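Long-range contact in cytokinesis protein 2 (Saccharomyces cerevisiae, PDB 4WPE), which mediates the cytoskeletal rearrangements required for cytokinesis, forming rings that coincide with the septins and later with the medial actin ring: residues L58-I69 and F82-K90. Numbering follows the deposited sequence.
Sequences LGAITGKLDKDI and FNVVLSVEK
With CG anti to the backbone N (chi1 -179°), Leu-86 reaches across to helix 58-69 and sits as a knob among Thr-62, Leu-65, Asp-66 and Ile-69. The chi1 of 63° at Thr-62 turns OG1 back to its own helix and leaves the methyl CG2 for the partner. A branched leucine suits the hole because its two methyls part there: CD1 lies 3.9 Å from Leu-65 CD2, while CD2 packs beside the carboxylate of Asp-66 and 4.0 Å from Ile-69 CD1. Threonine answers both demands of its place, since OG1 donates to Gly-59 O (2.8 Å), which also accepts from Gly-63 N on the same face of its plane, and CG2 rests 3.6 Å from Glu-89 CB. The pair is an antiparallel helical hairpin of the F-BAR domain, its segment axes 9.6 Å apart at an angle of 161°, joining helices 37-71 and 76-162. Replacing Thr-62 with a glycine would probably open a gap beside Glu-89 CB and Leu-86 CD1, and leave Gly-59 O without its hydroxyl donor. Toward the loop, Ile-69 is branched at CB, and the longer branch carries CD1 to within 3.8 Å of Phe-82 CB, while both CD1 and CG2 touch Asn-83 OD1. At the other end Leu-58 crosses Glu-89 at about a right angle and meets it with apolar carbons, CD2 nearest Glu-89 O and CD1 3.8 Å from Glu-89 OE1. Glu-89 uses that carboxylate for salt bridges to Arg-92 and to Arg-47 of the second subunit, while Phe-82 and Val-85 pack on Met-40 of that subunit.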
ATOM      1  N   LEU A  58      -0.117   4.508   7.381  1.00 64.75           N
ATOM      2  CA  LEU A  58      -0.053   3.252   8.118  1.00 58.56           C
ATOM      3  C   LEU A  58       0.585   3.488   9.479  1.00 64.97           C
ATOM      4  O   LEU A  58       0.168   2.905  10.481  1.00 67.09           O
ATOM      5  CB  LEU A  58       0.734   2.194   7.343  1.00 51.53           C
ATOM      6  CG  LEU A  58       0.838   0.817   8.005  1.00 47.94           C
ATOM      7  CD1 LEU A  58      -0.537   0.203   8.187  1.00 45.30           C
ATOM      8  CD2 LEU A  58       1.741  -0.106   7.203  1.00 51.29           C
ATOM      9  N   GLY A  59       1.600   4.347   9.506  1.00 65.83           N
ATOM     10  CA  GLY A  59       2.271   4.705  10.744  1.00 62.91           C
ATOM     11  C   GLY A  59       1.322   5.393  11.705  1.00 62.42           C
ATOM     12  O   GLY A  59       1.344   5.135  12.910  1.00 66.28           O
ATOM     13  N   ALA A  60       0.480   6.268  11.164  1.00 60.58           N
ATOM     14  CA  ALA A  60      -0.533   6.954  11.957  1.00 59.11           C
ATOM     15  C   ALA A  60      -1.551   5.966  12.513  1.00 65.27           C
ATOM     16  O   ALA A  60      -2.090   6.164  13.600  1.00 67.41           O
ATOM     17  CB  ALA A  60      -1.231   8.018  11.123  1.00 53.96           C
ATOM     18  N   ILE A  61      -1.814   4.904  11.758  1.00 67.44           N
ATOM     19  CA  ILE A  61      -2.762   3.878  12.180  1.00 61.65           C
ATOM     20  C   ILE A  61      -2.174   3.027  13.301  1.00 66.69           C
ATOM     21  O   ILE A  61      -2.848   2.749  14.294  1.00 72.52           O
ATOM     22  CB  ILE A  61      -3.182   2.981  10.995  1.00 51.47           C
ATOM     23  CG1 ILE A  61      -4.207   3.714  10.124  1.00 57.66           C
ATOM     24  CG2 ILE A  61      -3.774   1.674  11.482  1.00 44.23           C
ATOM     25  CD1 ILE A  61      -4.572   2.981   8.849  1.00 68.11           C
ATOM     26  N   THR A  62      -0.912   2.635  13.154  1.00 71.73           N
ATOM     27  CA  THR A  62      -0.225   1.893  14.208  1.00 78.01           C
ATOM     28  C   THR A  62      -0.013   2.776  15.436  1.00 80.99           C
ATOM     29  O   THR A  62       0.160   2.279  16.549  1.00 78.42           O
ATOM     30  CB  THR A  62       1.135   1.346  13.735  1.00 75.85           C
ATOM     31  OG1 THR A  62       2.010   2.434  13.409  1.00 77.61           O
ATOM     32  CG2 THR A  62       0.954   0.454  12.518  1.00 69.54           C
ATOM     33  N   GLY A  63      -0.028   4.088  15.225  1.00 83.17           N
ATOM     34  CA  GLY A  63       0.064   5.037  16.317  1.00 79.16           C
ATOM     35  C   GLY A  63      -1.162   4.978  17.208  1.00 80.65           C
ATOM     36  O   GLY A  63      -1.048   4.948  18.435  1.00 86.35           O
ATOM     37  N   LYS A  64      -2.341   4.961  16.592  1.00 71.45           N
ATOM     38  CA  LYS A  64      -3.587   4.871  17.343  1.00 64.68           C
ATOM     39  C   LYS A  64      -3.734   3.487  17.955  1.00 69.83           C
ATOM     40  O   LYS A  64      -4.369   3.327  18.993  1.00 76.55           O
ATOM     41  CB  LYS A  64      -4.790   5.184  16.452  1.00 59.04           C
ATOM     42  N   LEU A  65      -3.142   2.489  17.310  1.00 69.75           N
ATOM     43  CA  LEU A  65      -3.185   1.128  17.827  1.00 67.41           C
ATOM     44  C   LEU A  65      -2.333   0.997  19.086  1.00 71.93           C
ATOM     45  O   LEU A  65      -2.717   0.308  20.033  1.00 75.67           O
ATOM     46  CB  LEU A  65      -2.721   0.127  16.767  1.00 58.50           C
ATOM     47  CG  LEU A  65      -2.627  -1.331  17.228  1.00 56.97           C
ATOM     48  CD1 LEU A  65      -3.950  -1.811  17.810  1.00 51.39           C
ATOM     49  CD2 LEU A  65      -2.184  -2.231  16.087  1.00 52.69           C
ATOM     50  N   ASP A  66      -1.183   1.666  19.094  1.00 71.06           N
ATOM     51  CA  ASP A  66      -0.283   1.631  20.244  1.00 76.30           C
ATOM     52  C   ASP A  66      -0.944   2.248  21.475  1.00 70.03           C
ATOM     53  O   ASP A  66      -0.937   1.658  22.555  1.00 61.21           O
ATOM     54  CB  ASP A  66       1.025   2.364  19.929  1.00 83.97           C
ATOM     55  CG  ASP A  66       2.117   2.077  20.946  1.00 92.08           C
ATOM     56  OD1 ASP A  66       1.971   2.492  22.117  1.00 95.92           O
ATOM     57  OD2 ASP A  66       3.129   1.446  20.572  1.00 92.97           O
ATOM     58  N   LYS A  67      -1.517   3.434  21.302  1.00 69.75           N
ATOM     59  CA  LYS A  67      -2.188   4.130  22.393  1.00 60.58           C
ATOM     60  C   LYS A  67      -3.389   3.337  22.895  1.00 69.26           C
ATOM     61  O   LYS A  67      -3.697   3.351  24.086  1.00 84.23           O
ATOM     62  CB  LYS A  67      -2.627   5.529  21.949  1.00 54.07           C
ATOM     63  N   ASP A  68      -4.063   2.641  21.985  1.00 67.34           N
ATOM     64  CA  ASP A  68      -5.240   1.860  22.354  1.00 67.41           C
ATOM     65  C   ASP A  68      -4.867   0.615  23.154  1.00 64.57           C
ATOM     66  O   ASP A  68      -5.559   0.255  24.101  1.00 68.64           O
ATOM     67  CB  ASP A  68      -6.035   1.469  21.109  1.00 72.51           C
ATOM     68  CG  ASP A  68      -6.846   2.620  20.556  1.00 76.57           C
ATOM     69  OD1 ASP A  68      -6.500   3.782  20.858  1.00 70.98           O
ATOM     70  OD2 ASP A  68      -7.826   2.368  19.822  1.00 83.67           O
ATOM     71  N   ILE A  69      -3.776  -0.038  22.768  1.00 62.53           N
ATOM     72  CA  ILE A  69      -3.288  -1.196  23.507  1.00 67.74           C
ATOM     73  C   ILE A  69      -2.947  -0.809  24.944  1.00 72.63           C
ATOM     74  O   ILE A  69      -3.313  -1.510  25.890  1.00 82.33           O
ATOM     75  CB  ILE A  69      -2.053  -1.819  22.827  1.00 67.89           C
ATOM     76  CG1 ILE A  69      -2.466  -2.540  21.542  1.00 66.98           C
ATOM     77  CG2 ILE A  69      -1.350  -2.789  23.763  1.00 66.05           C
ATOM     78  CD1 ILE A  69      -1.300  -3.088  20.748  1.00 70.11           C
ATOM     79  N   PHE A  82      -1.346  -8.708  20.358  1.00 68.17           N
ATOM     80  CA  PHE A  82      -1.731  -7.377  19.904  1.00 68.72           C
ATOM     81  C   PHE A  82      -0.484  -6.564  19.594  1.00 75.58           C
ATOM     82  O   PHE A  82      -0.499  -5.688  18.729  1.00 84.33           O
ATOM     83  CB  PHE A  82      -2.585  -6.653  20.951  1.00 73.83           C
ATOM     84  CG  PHE A  82      -4.054  -6.995  20.895  1.00 75.85           C
ATOM     85  CD1 PHE A  82      -4.493  -8.155  20.280  1.00 75.07           C
ATOM     86  CD2 PHE A  82      -4.995  -6.143  21.453  1.00 78.45           C
ATOM     87  CE1 PHE A  82      -5.842  -8.464  20.232  1.00 74.39           C
ATOM     88  CE2 PHE A  82      -6.345  -6.446  21.405  1.00 81.64           C
ATOM     89  CZ  PHE A  82      -6.767  -7.607  20.794  1.00 78.28           C
ATOM     90  N   ASN A  83       0.599  -6.861  20.305  1.00 71.57           N
ATOM     91  CA  ASN A  83       1.851  -6.138  20.124  1.00 71.82           C
ATOM     92  C   ASN A  83       2.660  -6.670  18.943  1.00 68.06           C
ATOM     93  O   ASN A  83       3.441  -5.935  18.338  1.00 74.28           O
ATOM     94  CB  ASN A  83       2.686  -6.192  21.404  1.00 78.32           C
ATOM     95  CG  ASN A  83       2.133  -5.295  22.499  1.00 81.48           C
ATOM     96  OD1 ASN A  83       1.644  -4.195  22.230  1.00 83.37           O
ATOM     97  ND2 ASN A  83       2.206  -5.760  23.740  1.00 83.73           N
ATOM     98  N   VAL A  84       2.474  -7.946  18.617  1.00 63.81           N
ATOM     99  CA  VAL A  84       3.095  -8.514  17.424  1.00 61.10           C
ATOM    100  C   VAL A  84       2.478  -7.870  16.192  1.00 63.46           C
ATOM    101  O   VAL A  84       3.188  -7.469  15.271  1.00 62.47           O
ATOM    102  CB  VAL A  84       2.931 -10.045  17.353  1.00 61.34           C
ATOM    103  CG1 VAL A  84       3.253 -10.555  15.956  1.00 69.84           C
ATOM    104  CG2 VAL A  84       3.818 -10.722  18.383  1.00 62.87           C
ATOM    105  N   VAL A  85       1.152  -7.762  16.186  1.00 66.70           N
ATOM    106  CA  VAL A  85       0.444  -7.064  15.119  1.00 63.07           C
ATOM    107  C   VAL A  85       0.966  -5.641  14.994  1.00 64.42           C
ATOM    108  O   VAL A  85       1.207  -5.146  13.894  1.00 69.10           O
ATOM    109  CB  VAL A  85      -1.079  -7.029  15.368  1.00 60.36           C
ATOM    110  CG1 VAL A  85      -1.778  -6.218  14.289  1.00 44.28           C
ATOM    111  CG2 VAL A  85      -1.644  -8.438  15.423  1.00 57.00           C
ATOM    112  N   LEU A  86       1.157  -4.996  16.140  1.00 70.25           N
ATOM    113  CA  LEU A  86       1.656  -3.631  16.181  1.00 65.26           C
ATOM    114  C   LEU A  86       3.055  -3.525  15.587  1.00 61.74           C
ATOM    115  O   LEU A  86       3.337  -2.612  14.812  1.00 64.07           O
ATOM    116  CB  LEU A  86       1.652  -3.111  17.618  1.00 63.28           C
ATOM    117  CG  LEU A  86       2.134  -1.677  17.829  1.00 62.78           C
ATOM    118  CD1 LEU A  86       1.353  -0.719  16.946  1.00 57.32           C
ATOM    119  CD2 LEU A  86       1.990  -1.296  19.293  1.00 62.02           C
ATOM    120  N   SER A  87       3.927  -4.464  15.942  1.00 63.71           N
ATOM    121  CA  SER A  87       5.313  -4.419  15.480  1.00 67.74           C
ATOM    122  C   SER A  87       5.437  -4.847  14.017  1.00 70.03           C
ATOM    123  O   SER A  87       6.247  -4.297  13.267  1.00 71.39           O
ATOM    124  CB  SER A  87       6.204  -5.295  16.366  1.00 63.99           C
ATOM    125  OG  SER A  87       6.215  -6.639  15.921  1.00 65.38           O
ATOM    126  N   VAL A  88       4.635  -5.827  13.617  1.00 68.71           N
ATOM    127  CA  VAL A  88       4.612  -6.281  12.231  1.00 66.85           C
ATOM    128  C   VAL A  88       4.223  -5.142  11.295  1.00 63.75           C
ATOM    129  O   VAL A  88       4.859  -4.927  10.264  1.00 62.34           O
ATOM    130  CB  VAL A  88       3.631  -7.461  12.038  1.00 70.38           C
ATOM    131  CG1 VAL A  88       3.190  -7.574  10.583  1.00 77.07           C
ATOM    132  CG2 VAL A  88       4.256  -8.760  12.524  1.00 70.30           C
ATOM    133  N   GLU A  89       3.187  -4.400  11.673  1.00 64.00           N
ATOM    134  CA  GLU A  89       2.646  -3.355  10.812  1.00 62.18           C
ATOM    135  C   GLU A  89       3.551  -2.130  10.713  1.00 57.55           C
ATOM    136  O   GLU A  89       3.608  -1.492   9.666  1.00 64.91           O
ATOM    137  CB  GLU A  89       1.255  -2.939  11.298  1.00 66.35           C
ATOM    138  CG  GLU A  89       0.181  -3.997  11.075  1.00 72.94           C
ATOM    139  CD  GLU A  89      -0.082  -4.266   9.603  1.00 81.16           C
ATOM    140  OE1 GLU A  89      -0.825  -3.481   8.977  1.00 84.12           O
ATOM    141  OE2 GLU A  89       0.457  -5.261   9.071  1.00 84.51           O
ATOM    142  N   LYS A  90       4.260  -1.795  11.787  1.00 62.20           N
ATOM    143  CA  LYS A  90       5.173  -0.657  11.721  1.00 69.70           C
ATOM    144  C   LYS A  90       6.430  -1.040  10.940  1.00 65.26           C
ATOM    145  O   LYS A  90       7.138  -0.173  10.428  1.00 67.70           O
ATOM    146  CB  LYS A  90       5.542  -0.149  13.119  1.00 72.17           C
ATOM    147  CG  LYS A  90       6.079  -1.200  14.060  1.00 80.78           C
ATOM    148  CD  LYS A  90       6.633  -0.571  15.328  1.00 91.03           C
ATOM    149  CE  LYS A  90       5.580   0.254  16.049  1.00 91.68           C
ATOM    150  NZ  LYS A  90       6.138   0.932  17.253  1.00 87.58           N
TER